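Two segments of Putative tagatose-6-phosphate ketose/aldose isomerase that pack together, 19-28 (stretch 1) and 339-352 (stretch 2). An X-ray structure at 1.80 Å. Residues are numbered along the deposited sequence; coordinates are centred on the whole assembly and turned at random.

Stretch 1, residues 19-28: EIRHQPRAWI
Stretch 2 339-352: AFCFLMYAQTFALM

Stretch 2 is one unbroken helix, 339-352, with Leu 343 N to Ala 339 O (3.0 Å) typical of its backbone hydrogen bonds; stretch 1 has helical residues 19-21, then His 22 as N-cap of helix 23-28. The axes of helices 23-28 and 339-352 run roughly antiparallel at 147°, 12.9 Å apart at closest approach, and the side chains of Trp 27, Phe 340 and Met 344 meet between them. The nearest CA atoms across the stretches are those of Ile 20 and Gln 347, 7.3 Å apart. Along stretch 2, Phe 340 (chi1 m, chi2 -92°) turns its edge to the face of Trp 27 (chi1 m, chi2 -18°): ring centroids 5.1 Å apart, planes at 70°, Phe 340 CD1 to Trp 27 CZ2 3.7 Å. One turn on, selenomethionine Met 344 (m, m, chi3 96°) starts sideways but brings its CE within 3.8 Å of Trp 27 CZ2, at the indole edge. Gln 347 (m, t) has its CA-to-CB bond toward stretch 1, as Gln 23 (m, t) has toward stretch 2, and the two buried side-chain ends lie side by side. Thr 348 (p) places CG2 3.6 Å from Ile 20 CG2, a methyl contact. Last, Leu 351 (t, p) sets CD2 3.9 Å from CD1 of Ile 20 (m, t), extending the apolar packing. The contact buries 393 Å² in all.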

# COMPACT_ATOMS: atom_id res chain seq x y z
N GLU A 19 -9.93 -25.00 -8.21
CA GLU A 19 -9.77 -23.67 -8.78
C GLU A 19 -8.29 -23.30 -8.95
O GLU A 19 -7.91 -22.65 -9.93
CB GLU A 19 -10.58 -22.66 -7.93
CG GLU A 19 -12.10 -22.90 -8.20
CD GLU A 19 -13.07 -22.45 -7.13
OE1 GLU A 19 -12.67 -21.82 -6.10
OE2 GLU A 19 -14.28 -22.76 -7.35
N ILE A 20 -7.45 -23.74 -8.04
CA ILE A 20 -6.01 -23.56 -8.19
C ILE A 20 -5.52 -24.35 -9.40
O ILE A 20 -4.83 -23.82 -10.28
CB ILE A 20 -5.22 -23.97 -6.94
CG1 ILE A 20 -5.51 -23.03 -5.78
CG2 ILE A 20 -3.72 -24.00 -7.26
CD1 ILE A 20 -5.09 -23.58 -4.41
N ARG A 21 -5.91 -25.62 -9.47
CA ARG A 21 -5.37 -26.50 -10.52
C ARG A 21 -5.84 -26.15 -11.94
O ARG A 21 -5.10 -26.43 -12.88
CB ARG A 21 -5.68 -27.95 -10.20
CG ARG A 21 -4.94 -28.46 -8.99
CD ARG A 21 -5.22 -29.93 -8.79
NE ARG A 21 -4.50 -30.55 -7.68
CZ ARG A 21 -3.22 -30.92 -7.72
NH1 ARG A 21 -2.48 -30.66 -8.78
NH2 ARG A 21 -2.66 -31.51 -6.67
N HIS A 22 -7.04 -25.59 -12.10
CA HIS A 22 -7.54 -25.23 -13.44
C HIS A 22 -7.07 -23.86 -13.98
O HIS A 22 -7.48 -23.43 -15.06
CB HIS A 22 -9.07 -25.44 -13.58
CG HIS A 22 -9.95 -24.43 -12.89
ND1 HIS A 22 -9.63 -23.09 -12.75
CD2 HIS A 22 -11.19 -24.58 -12.36
CE1 HIS A 22 -10.64 -22.47 -12.16
NE2 HIS A 22 -11.59 -23.35 -11.91
N GLN A 23 -6.16 -23.22 -13.26
CA GLN A 23 -5.65 -21.90 -13.66
C GLN A 23 -4.93 -21.85 -15.02
O GLN A 23 -5.35 -21.07 -15.89
CB GLN A 23 -4.79 -21.33 -12.56
CG GLN A 23 -5.65 -20.69 -11.47
CD GLN A 23 -4.81 -20.23 -10.30
OE1 GLN A 23 -4.11 -21.04 -9.67
NE2 GLN A 23 -4.85 -18.94 -10.02
N PRO A 24 -3.87 -22.68 -15.23
CA PRO A 24 -3.19 -22.62 -16.54
C PRO A 24 -4.16 -22.77 -17.73
O PRO A 24 -4.11 -21.99 -18.68
CB PRO A 24 -2.16 -23.77 -16.45
CG PRO A 24 -1.94 -23.94 -15.05
CD PRO A 24 -3.21 -23.66 -14.35
N ARG A 25 -5.11 -23.69 -17.62
CA ARG A 25 -6.06 -23.91 -18.68
C ARG A 25 -6.98 -22.71 -18.85
O ARG A 25 -7.29 -22.31 -19.97
CB ARG A 25 -6.90 -25.15 -18.38
CG ARG A 25 -7.83 -25.56 -19.48
CD ARG A 25 -8.37 -26.91 -19.20
NE ARG A 25 -9.15 -26.87 -17.97
CZ ARG A 25 -9.70 -27.93 -17.40
NH1 ARG A 25 -9.54 -29.12 -17.93
NH2 ARG A 25 -10.41 -27.79 -16.30
N ALA A 26 -7.43 -22.16 -17.73
CA ALA A 26 -8.31 -20.98 -17.75
C ALA A 26 -7.62 -19.76 -18.39
O ALA A 26 -8.25 -18.99 -19.14
CB ALA A 26 -8.82 -20.66 -16.33
N TRP A 27 -6.33 -19.59 -18.12
CA TRP A 27 -5.57 -18.45 -18.65
C TRP A 27 -5.58 -18.46 -20.17
O TRP A 27 -5.88 -17.45 -20.81
CB TRP A 27 -4.14 -18.46 -18.13
CG TRP A 27 -4.04 -18.38 -16.64
CD1 TRP A 27 -5.01 -17.94 -15.78
CD2 TRP A 27 -2.91 -18.69 -15.84
NE1 TRP A 27 -4.57 -17.99 -14.51
CE2 TRP A 27 -3.28 -18.46 -14.50
CE3 TRP A 27 -1.62 -19.17 -16.11
CZ2 TRP A 27 -2.40 -18.67 -13.43
CZ3 TRP A 27 -0.74 -19.38 -15.03
CH2 TRP A 27 -1.13 -19.13 -13.72
N ILE A 28 -5.30 -19.61 -20.75
CA ILE A 28 -5.21 -19.75 -22.20
C ILE A 28 -6.60 -19.66 -22.85
O ILE A 28 -6.74 -19.06 -23.90
CB ILE A 28 -4.40 -21.01 -22.59
CG1 ILE A 28 -2.99 -20.90 -22.00
CG2 ILE A 28 -4.28 -21.12 -24.10
CD1 ILE A 28 -2.33 -19.53 -22.23
N ALA A 339 4.85 -13.19 -11.42
CA ALA A 339 3.83 -13.05 -10.40
C ALA A 339 2.93 -14.30 -10.39
O ALA A 339 2.59 -14.81 -9.34
CB ALA A 339 2.97 -11.79 -10.64
N PHE A 340 2.60 -14.80 -11.58
CA PHE A 340 1.76 -16.01 -11.72
C PHE A 340 2.42 -17.24 -11.07
O PHE A 340 1.79 -17.98 -10.31
CB PHE A 340 1.44 -16.26 -13.19
CG PHE A 340 0.57 -15.19 -13.79
CD1 PHE A 340 -0.81 -15.31 -13.78
CD2 PHE A 340 1.13 -14.05 -14.34
CE1 PHE A 340 -1.60 -14.31 -14.31
CE2 PHE A 340 0.33 -13.03 -14.89
CZ PHE A 340 -1.02 -13.16 -14.87
N CYS A 341 3.70 -17.43 -11.35
CA CYS A 341 4.49 -18.51 -10.75
C CYS A 341 4.53 -18.43 -9.22
O CYS A 341 4.27 -19.41 -8.56
CB CYS A 341 5.92 -18.48 -11.27
SG CYS A 341 6.07 -18.46 -13.10
N PHE A 342 4.84 -17.25 -8.68
CA PHE A 342 4.91 -17.09 -7.22
C PHE A 342 3.56 -17.38 -6.57
O PHE A 342 3.50 -18.05 -5.54
CB PHE A 342 5.38 -15.69 -6.84
CG PHE A 342 6.79 -15.37 -7.28
CD1 PHE A 342 7.85 -16.18 -6.91
CD2 PHE A 342 7.04 -14.25 -8.05
CE1 PHE A 342 9.15 -15.88 -7.32
CE2 PHE A 342 8.33 -13.94 -8.46
CZ PHE A 342 9.40 -14.76 -8.09
N LEU A 343 2.49 -16.90 -7.18
CA LEU A 343 1.15 -17.12 -6.67
C LEU A 343 0.78 -18.61 -6.56
O LEU A 343 0.07 -18.99 -5.64
CB LEU A 343 0.11 -16.34 -7.50
CG LEU A 343 0.09 -14.84 -7.16
CD1 LEU A 343 -0.85 -14.10 -8.11
CD2 LEU A 343 -0.24 -14.53 -5.68
N MSE A 344 1.26 -19.44 -7.48
CA MSE A 344 1.03 -20.89 -7.41
C MSE A 344 1.49 -21.45 -6.06
O MSE A 344 0.75 -22.22 -5.43
CB MSE A 344 1.74 -21.65 -8.55
CG MSE A 344 1.33 -21.24 -9.96
SE MSE A 344 -0.63 -21.45 -10.33
CE MSE A 344 -1.23 -19.58 -9.94
N TYR A 345 2.68 -21.04 -5.61
CA TYR A 345 3.20 -21.48 -4.32
C TYR A 345 2.39 -20.90 -3.16
O TYR A 345 2.01 -21.64 -2.27
CB TYR A 345 4.69 -21.15 -4.15
CG TYR A 345 5.58 -21.84 -5.17
CD1 TYR A 345 5.98 -23.16 -5.00
CD2 TYR A 345 6.03 -21.15 -6.30
CE1 TYR A 345 6.78 -23.79 -5.95
CE2 TYR A 345 6.82 -21.76 -7.24
CZ TYR A 345 7.20 -23.08 -7.06
OH TYR A 345 8.00 -23.67 -8.00
N ALA A 346 2.10 -19.58 -3.20
CA ALA A 346 1.35 -18.92 -2.14
C ALA A 346 -0.07 -19.49 -1.96
O ALA A 346 -0.55 -19.67 -0.82
CB ALA A 346 1.29 -17.41 -2.41
N GLN A 347 -0.76 -19.75 -3.07
CA GLN A 347 -2.14 -20.27 -3.01
C GLN A 347 -2.17 -21.67 -2.41
O GLN A 347 -2.99 -21.97 -1.52
CB GLN A 347 -2.77 -20.30 -4.39
CG GLN A 347 -3.02 -18.95 -5.05
CD GLN A 347 -3.38 -19.11 -6.53
OE1 GLN A 347 -3.10 -20.16 -7.12
NE2 GLN A 347 -3.95 -18.07 -7.13
N THR A 348 -1.29 -22.51 -2.91
CA THR A 348 -1.26 -23.91 -2.50
C THR A 348 -0.75 -23.98 -1.07
O THR A 348 -1.30 -24.73 -0.29
CB THR A 348 -0.44 -24.78 -3.48
OG1 THR A 348 0.91 -24.31 -3.55
CG2 THR A 348 -1.05 -24.71 -4.88
N PHE A 349 0.23 -23.16 -0.69
CA PHE A 349 0.64 -23.09 0.73
C PHE A 349 -0.53 -22.77 1.68
O PHE A 349 -0.76 -23.46 2.67
CB PHE A 349 1.75 -22.06 0.93
CG PHE A 349 2.19 -21.92 2.34
CD1 PHE A 349 2.80 -22.98 2.99
CD2 PHE A 349 2.02 -20.73 3.04
CE1 PHE A 349 3.23 -22.86 4.31
CE2 PHE A 349 2.45 -20.63 4.35
CZ PHE A 349 3.06 -21.70 4.97
N ALA A 350 -1.27 -21.70 1.37
CA ALA A 350 -2.38 -21.28 2.19
C ALA A 350 -3.47 -22.37 2.31
O ALA A 350 -4.00 -22.61 3.41
CB ALA A 350 -2.97 -19.94 1.64
N LEU A 351 -3.79 -23.02 1.20
CA LEU A 351 -4.80 -24.09 1.19
C LEU A 351 -4.40 -25.22 2.15
O LEU A 351 -5.22 -25.68 2.95
CB LEU A 351 -4.99 -24.61 -0.23
CG LEU A 351 -5.87 -25.85 -0.44
CD1 LEU A 351 -7.34 -25.61 -0.07
CD2 LEU A 351 -5.69 -26.42 -1.83
N MSE A 352 -3.12 -25.64 2.10
CA MSE A 352 -2.63 -26.75 2.91
C MSE A 352 -2.39 -26.39 4.38
O MSE A 352 -2.58 -27.24 5.26
CB MSE A 352 -1.38 -27.37 2.28
CG MSE A 352 -1.58 -27.86 0.85
SE MSE A 352 -3.24 -28.96 0.52
CE MSE A 352 -4.69 -27.88 1.20